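Local coordinates for putative dehydratase (Salmonella enterica subsp. enterica serovar Enteritidis, PDB 3TW9), which catalyses, with low activity in vitro and with one magnesium ion per subunit, the dehydration of D-gluconate to 2-dehydro-3-deoxy-D-gluconate, at residues E79-A82 / P83-V86; D95-Q98 / S99-S103; P279-I282 / D283-K286. One frame throughout, in Å; residues are numbered along the deposited sequence.

Overall arrangement
All three contacts are local, each joining consecutive turns of one stretch of chain. Contacts 1 and 2 belong to the N-terminal domain of this mandelate racemase/muconate lactonizing enzyme family member, on successive helices 70-85 and 93-101. Their centres are about 12 Å apart and they touch: the Phe84 ring rests on Ser99, Gly100 and Ser103, and Leu85 on Ile96. Contact 3 leads into helix 285-291 of the enolase-like C-terminal domain, its centre about 29 Å from that of contact 2 and about 37 Å from that of contact 1. It comes nearest to the chemistry, with the Leu285 side chain about 11 Å from those of magnesium ligand Glu274 and substrate-binding Arg321.

Contact 1. Residues E79-A82 / P83-V86; sequences EYMA and PFLV
Met81 and Leu85, one helical turn apart and both buried, make the close apolar part of this contact. In one of the two conformers modelled for Met81, its methyl CE lies 3.7 Å from CD1 of Leu85, and the two side chains run obliquely past each other. In that same conformer CG points away from the residue's own carbonyl carbon, but bends at chi2 (-100°) and chi3 bring CE back over the following turn, where it also approaches CD2 of Phe84 at 4.3 Å, slanting to the ring.

A second tight spot lies at the Ala82-Pro83 junction, where CB of Ala82 and CD of Pro83 are only 3.4 Å apart. Pro83 N has no hydrogen to donate to the preceding turn, and the helix is kinked there; the proline ring lies along that turn, with CG 3.5 Å from the carbonyl O of Glu79. By contrast, the exposed Glu79 and Tyr80 direct their CB atoms away from the following turn, and CB of Glu79 lies over the rim of one tyrosine ring face.

Backbone bonding reflects the irregular end of the helix. Phe84 N makes weak bonds to the carbonyl O atoms of Tyr80 and Met81, and Leu85 N a weak one to Met81 O. Ala82 O receives two better-angled bonds: from Val86 N at 3.3 Å, nearly in line with the C=O bond, and from Leu85 N at 3.2 Å, from above the carbonyl plane. Val86 then leaves helical geometry, ending helix 70-85.

Phe84, its CG anti to the backbone N (chi1 -178°), carries its ring off toward Ser99 on helix 93-101, while Lys88 makes a cation-pi contact with it. Leu85 and, in the conformer described, Met81 pack on Val119 of helix 110-131, and Ala82 and Leu85 on Val34 of strand 31-39.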
loop_
_atom_site.group_PDB
_atom_site.type_symbol
_atom_site.label_atom_id
_atom_site.label_comp_id
_atom_site.label_asym_id
_atom_site.label_seq_id
_atom_site.Cartn_x
_atom_site.Cartn_y
_atom_site.Cartn_z
ATOM N N GLU C 79 -28.484 11.694 1.447
ATOM C CA GLU C 79 -29.082 11.714 2.784
ATOM C C GLU C 79 -28.105 11.622 3.929
ATOM O O GLU C 79 -28.413 12.068 5.050
ATOM C CB GLU C 79 -30.142 10.623 2.921
ATOM C CG GLU C 79 -31.322 10.760 1.978
ATOM C CD GLU C 79 -32.406 11.673 2.521
ATOM O OE1 GLU C 79 -32.344 12.053 3.716
ATOM O OE2 GLU C 79 -33.324 11.996 1.747
ATOM N N TYR C 80 -26.933 11.042 3.670
ATOM C CA TYR C 80 -26.025 10.663 4.749
ATOM C C TYR C 80 -24.580 11.099 4.571
ATOM O O TYR C 80 -23.949 11.509 5.533
ATOM C CB TYR C 80 -26.082 9.146 4.985
ATOM C CG TYR C 80 -27.444 8.631 5.351
ATOM C CD1 TYR C 80 -27.973 8.871 6.618
ATOM C CD2 TYR C 80 -28.213 7.925 4.432
ATOM C CE1 TYR C 80 -29.200 8.402 6.966
ATOM C CE2 TYR C 80 -29.453 7.440 4.781
ATOM C CZ TYR C 80 -29.935 7.686 6.059
ATOM O OH TYR C 80 -31.179 7.213 6.421
ATOM N N MET C 81 -24.049 10.999 3.358
ATOM C CA MET C 81 -22.668 11.424 3.065
ATOM C C MET C 81 -22.539 12.950 2.990
ATOM O O MET C 81 -21.586 13.530 3.506
ATOM C CB MET C 81 -22.161 10.790 1.755
ATOM C CG MET C 81 -21.946 9.264 1.798
ATOM S SD MET C 81 -20.200 8.871 2.043
ATOM C CE MET C 81 -19.715 10.390 2.849
ATOM N N ALA C 82 -23.504 13.598 2.324
ATOM C CA ALA C 82 -23.509 15.063 2.216
ATOM C C ALA C 82 -23.461 15.769 3.581
ATOM O O ALA C 82 -22.576 16.584 3.784
ATOM C CB ALA C 82 -24.660 15.576 1.337
ATOM N N PRO C 83 -24.336 15.393 4.544
ATOM C CA PRO C 83 -24.170 16.029 5.855
ATOM C C PRO C 83 -22.959 15.587 6.700
ATOM O O PRO C 83 -22.590 16.281 7.646
ATOM C CB PRO C 83 -25.481 15.702 6.580
ATOM C CG PRO C 83 -25.986 14.492 5.935
ATOM C CD PRO C 83 -25.562 14.561 4.496
ATOM N N PHE C 84 -22.354 14.449 6.364
ATOM C CA PHE C 84 -21.114 14.009 7.015
ATOM C C PHE C 84 -19.935 14.891 6.587
ATOM O O PHE C 84 -19.012 15.089 7.359
ATOM C CB PHE C 84 -20.863 12.505 6.710
ATOM C CG PHE C 84 -19.633 11.922 7.371
ATOM C CD1 PHE C 84 -19.684 11.452 8.682
ATOM C CD2 PHE C 84 -18.424 11.827 6.662
ATOM C CE1 PHE C 84 -18.545 10.900 9.290
ATOM C CE2 PHE C 84 -17.268 11.294 7.253
ATOM C CZ PHE C 84 -17.327 10.821 8.575
ATOM N N LEU C 85 -19.993 15.438 5.369
ATOM C CA LEU C 85 -18.804 16.072 4.764
ATOM C C LEU C 85 -18.764 17.585 4.775
ATOM O O LEU C 85 -17.672 18.179 4.787
ATOM C CB LEU C 85 -18.623 15.598 3.325
ATOM C CG LEU C 85 -18.288 14.122 3.146
ATOM C CD1 LEU C 85 -18.630 13.741 1.745
ATOM C CD2 LEU C 85 -16.818 13.880 3.441
ATOM N N VAL C 86 -19.927 18.218 4.735
ATOM C CA VAL C 86 -19.936 19.671 4.581
ATOM C C VAL C 86 -19.198 20.321 5.751
ATOM O O VAL C 86 -19.459 20.022 6.924
ATOM C CB VAL C 86 -21.369 20.230 4.326
ATOM C CG1 VAL C 86 -21.398 21.758 4.403
ATOM C CG2 VAL C 86 -21.862 19.782 2.939
#

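Contact 2. Residues D95-Q98 / S99-S103; sequences DIWQ and SGVVS
Ser99 bonds twice to the carbonyl O of Asp95, one turn back in the helix. Ser99 N donates to Asp95 O at 2.9 Å (N-H...O 161°), and Ser99 OG donates to Asp95 O at 2.7 Å. The two donors arrive from opposite faces of the carbonyl plane, each tilted out of it. Chi1 of 58° sets OG between the backbone N and the carbonyl carbon of Ser99, from where it folds back onto the previous turn and spends its proton within its own helix.

The next two steps are ordinary helical bonds, Gly100 N to Ile96 O at 2.8 Å and Val101 N to Trp97 O at 2.8 Å. This is the C-terminal end of helix 93-101, part of the helical layer of the N-terminal capping domain of the enolase superfamily. Past it the chain turns, and Gly100 O takes two donors from Ser103, the backbone N and OG, the latter at 2.9 Å; here both come from the same face of the carbonyl plane.

Val101 sits over the six-membered ring of Trp97 in a CH-pi contact: its CB is 4.2 Å from the ring centroid, only 13° off the normal, while CG1 approaches CZ3 at 3.9 Å. The indole NE1 is satisfied by Gly328 O, just ahead of helix 330-342, and the ring also touches Thr331 and Pro332. Gln98 gives its NE2 to Glu94 OE2 on the preceding turn, and packs on Glu341 of the second subunit.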
loop_
_atom_site.group_PDB
_atom_site.type_symbol
_atom_site.label_atom_id
_atom_site.label_comp_id
_atom_site.label_asym_id
_atom_site.label_seq_id
_atom_site.Cartn_x
_atom_site.Cartn_y
_atom_site.Cartn_z
ATOM N N ASP C 95 -8.480 10.265 6.453
ATOM C CA ASP C 95 -9.281 10.448 7.677
ATOM C C ASP C 95 -10.758 10.436 7.347
ATOM O O ASP C 95 -11.558 9.841 8.076
ATOM C CB ASP C 95 -8.921 11.737 8.415
ATOM C CG ASP C 95 -9.657 11.868 9.753
ATOM O OD1 ASP C 95 -9.262 11.166 10.709
ATOM O OD2 ASP C 95 -10.623 12.671 9.836
ATOM N N ILE C 96 -11.116 11.098 6.244
ATOM C CA ILE C 96 -12.468 11.062 5.730
ATOM C C ILE C 96 -12.890 9.642 5.325
ATOM O O ILE C 96 -14.012 9.233 5.607
ATOM C CB ILE C 96 -12.639 12.052 4.548
ATOM C CG1 ILE C 96 -12.792 13.472 5.108
ATOM C CG2 ILE C 96 -13.832 11.674 3.679
ATOM C CD1 ILE C 96 -12.697 14.600 4.062
ATOM N N TRP C 97 -11.988 8.904 4.686
ATOM C CA TRP C 97 -12.309 7.514 4.286
ATOM C C TRP C 97 -12.536 6.638 5.520
ATOM O O TRP C 97 -13.552 5.934 5.603
ATOM C CB TRP C 97 -11.237 6.882 3.378
ATOM C CG TRP C 97 -11.773 5.711 2.614
ATOM C CD1 TRP C 97 -12.358 5.729 1.406
ATOM C CD2 TRP C 97 -11.816 4.337 3.067
ATOM N NE1 TRP C 97 -12.763 4.467 1.048
ATOM C CE2 TRP C 97 -12.431 3.588 2.048
ATOM C CE3 TRP C 97 -11.345 3.674 4.220
ATOM C CZ2 TRP C 97 -12.626 2.205 2.144
ATOM C CZ3 TRP C 97 -11.536 2.306 4.321
ATOM C CH2 TRP C 97 -12.163 1.578 3.280
ATOM N N GLN C 98 -11.589 6.692 6.450
ATOM C CA GLN C 98 -11.626 5.873 7.661
ATOM C C GLN C 98 -12.827 6.189 8.535
ATOM O O GLN C 98 -13.466 5.271 9.048
ATOM C CB GLN C 98 -10.332 6.002 8.476
ATOM C CG GLN C 98 -9.056 5.421 7.800
ATOM C CD GLN C 98 -9.119 3.916 7.587
ATOM O OE1 GLN C 98 -9.714 3.186 8.378
ATOM N NE2 GLN C 98 -8.491 3.447 6.516
ATOM N N SER C 99 -13.143 7.473 8.693
ATOM C CA SER C 99 -14.344 7.861 9.462
ATOM C C SER C 99 -15.647 7.630 8.697
ATOM O O SER C 99 -16.666 7.227 9.278
ATOM C CB SER C 99 -14.246 9.310 9.964
ATOM O OG SER C 99 -14.075 10.244 8.894
ATOM N N GLY C 100 -15.639 7.914 7.399
ATOM C CA GLY C 100 -16.822 7.743 6.591
ATOM C C GLY C 100 -17.215 6.291 6.451
ATOM O O GLY C 100 -18.386 5.990 6.462
ATOM N N VAL C 101 -16.239 5.385 6.360
ATOM C CA VAL C 101 -16.554 3.962 6.142
ATOM C C VAL C 101 -17.342 3.341 7.297
ATOM O O VAL C 101 -18.194 2.463 7.079
ATOM C CB VAL C 101 -15.275 3.106 5.742
ATOM C CG1 VAL C 101 -14.359 2.858 6.897
ATOM C CG2 VAL C 101 -15.696 1.808 5.106
ATOM N N VAL C 102 -17.105 3.857 8.506
ATOM C CA VAL C 102 -17.750 3.371 9.721
ATOM C C VAL C 102 -18.852 4.314 10.223
ATOM O O VAL C 102 -19.417 4.072 11.302
ATOM C CB VAL C 102 -16.716 3.164 10.849
ATOM C CG1 VAL C 102 -15.686 2.066 10.463
ATOM C CG2 VAL C 102 -15.986 4.509 11.254
ATOM N N SER C 103 -19.171 5.368 9.449
ATOM C CA SER C 103 -20.144 6.377 9.934
ATOM C C SER C 103 -21.538 5.789 10.167
ATOM O O SER C 103 -22.270 6.274 11.045
ATOM C CB SER C 103 -20.207 7.606 9.017
ATOM O OG SER C 103 -20.681 7.269 7.724
#

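Contact 3. Residues P279-I282 / D283-K286; sequences PENI and DWLK
Ile282 O accepts from Leu285 N and from a bridging water. The bond from Leu285 N to Ile282 O, 3.2 Å, is the straighter of the two direct backbone bonds across this turn, with an angle of 166°, although it comes in from above the carbonyl plane. The water donates to Ile282 O at 2.9 Å and accepts from Lys286 N at 3.0 Å, so it links the 3-10 turn to the first turn of the helix.

One residue earlier, Trp284 N donates to Asn281 O at 3.0 Å, again from above the carbonyl plane. That oxygen also lies at the edge of the indole, near its plane. Asn281 and Trp284 run side by side in the same direction, with CB of Asn281 3.9 Å from CD1 of Trp284 and the amide turned 83° from the ring. These 3-10 turns follow strand 272-274 and lead into helix 285-291 of the enolase-like barrel domain.

In Asp283, chi1 of 58° swings the carboxylate back over the preceding turn, bringing OD1 3.6 Å from Asn281 O. A second water donates to Asn281 OD1 at 2.8 Å; its approach to Asp283 OD1, 2.5 Å, is very short and that length should be taken with caution. Another donates to Glu280 O and accepts from Asp283 N. On the inner side, Ile282 and Leu285 both pack on Leu311 of helix 305-313 and Met298 of strand 296-298, while Trp284 lies on Pro255.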
loop_
_atom_site.group_PDB
_atom_site.type_symbol
_atom_site.label_atom_id
_atom_site.label_comp_id
_atom_site.label_asym_id
_atom_site.label_seq_id
_atom_site.Cartn_x
_atom_site.Cartn_y
_atom_site.Cartn_z
ATOM N N PRO C 279 -17.874 -15.408 -5.496
ATOM C CA PRO C 279 -17.250 -14.955 -4.257
ATOM C C PRO C 279 -17.606 -15.849 -3.070
ATOM O O PRO C 279 -16.762 -16.099 -2.196
ATOM C CB PRO C 279 -17.867 -13.593 -4.012
ATOM C CG PRO C 279 -18.330 -13.141 -5.313
ATOM C CD PRO C 279 -18.680 -14.332 -6.120
ATOM N N GLU C 280 -18.828 -16.380 -3.072
ATOM C CA GLU C 280 -19.268 -17.275 -1.990
ATOM C C GLU C 280 -18.537 -18.630 -1.974
ATOM O O GLU C 280 -18.598 -19.384 -0.969
ATOM C CB GLU C 280 -20.768 -17.513 -2.094
ATOM C CG GLU C 280 -21.571 -16.261 -1.828
ATOM C CD GLU C 280 -21.862 -15.432 -3.069
ATOM O OE1 GLU C 280 -21.288 -15.676 -4.162
ATOM O OE2 GLU C 280 -22.670 -14.498 -2.952
ATOM N N ASN C 281 -17.829 -18.915 -3.054
ATOM C CA ASN C 281 -17.103 -20.167 -3.214
ATOM C C ASN C 281 -15.592 -19.999 -3.307
ATOM O O ASN C 281 -14.915 -20.883 -3.824
ATOM C CB ASN C 281 -17.603 -20.949 -4.449
ATOM C CG ASN C 281 -18.970 -21.597 -4.211
ATOM O OD1 ASN C 281 -19.276 -21.998 -3.073
ATOM N ND2 ASN C 281 -19.790 -21.718 -5.267
ATOM N N ILE C 282 -15.057 -18.891 -2.788
ATOM C CA ILE C 282 -13.595 -18.667 -2.875
ATOM C C ILE C 282 -12.820 -19.738 -2.140
ATOM O O ILE C 282 -11.652 -19.901 -2.430
ATOM C CB ILE C 282 -13.103 -17.278 -2.377
ATOM C CG1 ILE C 282 -13.488 -17.071 -0.911
ATOM C CG2 ILE C 282 -13.593 -16.166 -3.302
ATOM C CD1 ILE C 282 -12.850 -15.881 -0.290
ATOM N N ASP C 283 -13.506 -20.508 -1.271
ATOM C CA ASP C 283 -12.880 -21.606 -0.541
ATOM C C ASP C 283 -12.562 -22.831 -1.422
ATOM O O ASP C 283 -12.032 -23.823 -0.923
ATOM C CB ASP C 283 -13.641 -21.954 0.755
ATOM C CG ASP C 283 -15.108 -22.341 0.525
ATOM O OD1 ASP C 283 -15.603 -22.391 -0.637
ATOM O OD2 ASP C 283 -15.775 -22.605 1.547
ATOM N N TRP C 284 -12.845 -22.734 -2.731
ATOM C CA TRP C 284 -12.541 -23.790 -3.676
ATOM C C TRP C 284 -11.241 -23.539 -4.424
ATOM O O TRP C 284 -10.727 -24.453 -5.047
ATOM C CB TRP C 284 -13.700 -23.976 -4.682
ATOM C CG TRP C 284 -14.842 -24.769 -4.146
ATOM C CD1 TRP C 284 -15.937 -24.284 -3.470
ATOM C CD2 TRP C 284 -15.017 -26.195 -4.239
ATOM N NE1 TRP C 284 -16.777 -25.343 -3.135
ATOM C CE2 TRP C 284 -16.234 -26.512 -3.609
ATOM C CE3 TRP C 284 -14.249 -27.237 -4.819
ATOM C CZ2 TRP C 284 -16.737 -27.834 -3.557
ATOM C CZ3 TRP C 284 -14.720 -28.545 -4.750
ATOM C CH2 TRP C 284 -15.963 -28.839 -4.109
ATOM N N LEU C 285 -10.723 -22.307 -4.353
ATOM C CA LEU C 285 -9.539 -21.941 -5.113
ATOM C C LEU C 285 -8.271 -22.651 -4.640
ATOM O O LEU C 285 -7.381 -22.867 -5.455
ATOM C CB LEU C 285 -9.350 -20.415 -5.197
ATOM C CG LEU C 285 -10.421 -19.755 -6.109
ATOM C CD1 LEU C 285 -10.442 -18.219 -5.930
ATOM C CD2 LEU C 285 -10.075 -20.158 -7.537
ATOM N N LYS C 286 -8.210 -23.059 -3.363
ATOM C CA LYS C 286 -7.047 -23.841 -2.890
ATOM C C LYS C 286 -6.899 -25.126 -3.708
ATOM O O LYS C 286 -5.805 -25.438 -4.221
ATOM C CB LYS C 286 -7.168 -24.116 -1.377
ATOM C CG LYS C 286 -6.080 -25.043 -0.806
ATOM C CD LYS C 286 -6.354 -25.320 0.673
ATOM C CE LYS C 286 -5.435 -26.375 1.237
ATOM N NZ LYS C 286 -4.181 -25.743 1.699
HETATM O O HOH W 1 -15.989 -19.301 0.183
HETATM O O HOH W 2 -18.038 -22.942 -0.785
HETATM O O HOH W 3 -9.442 -21.411 -1.228
#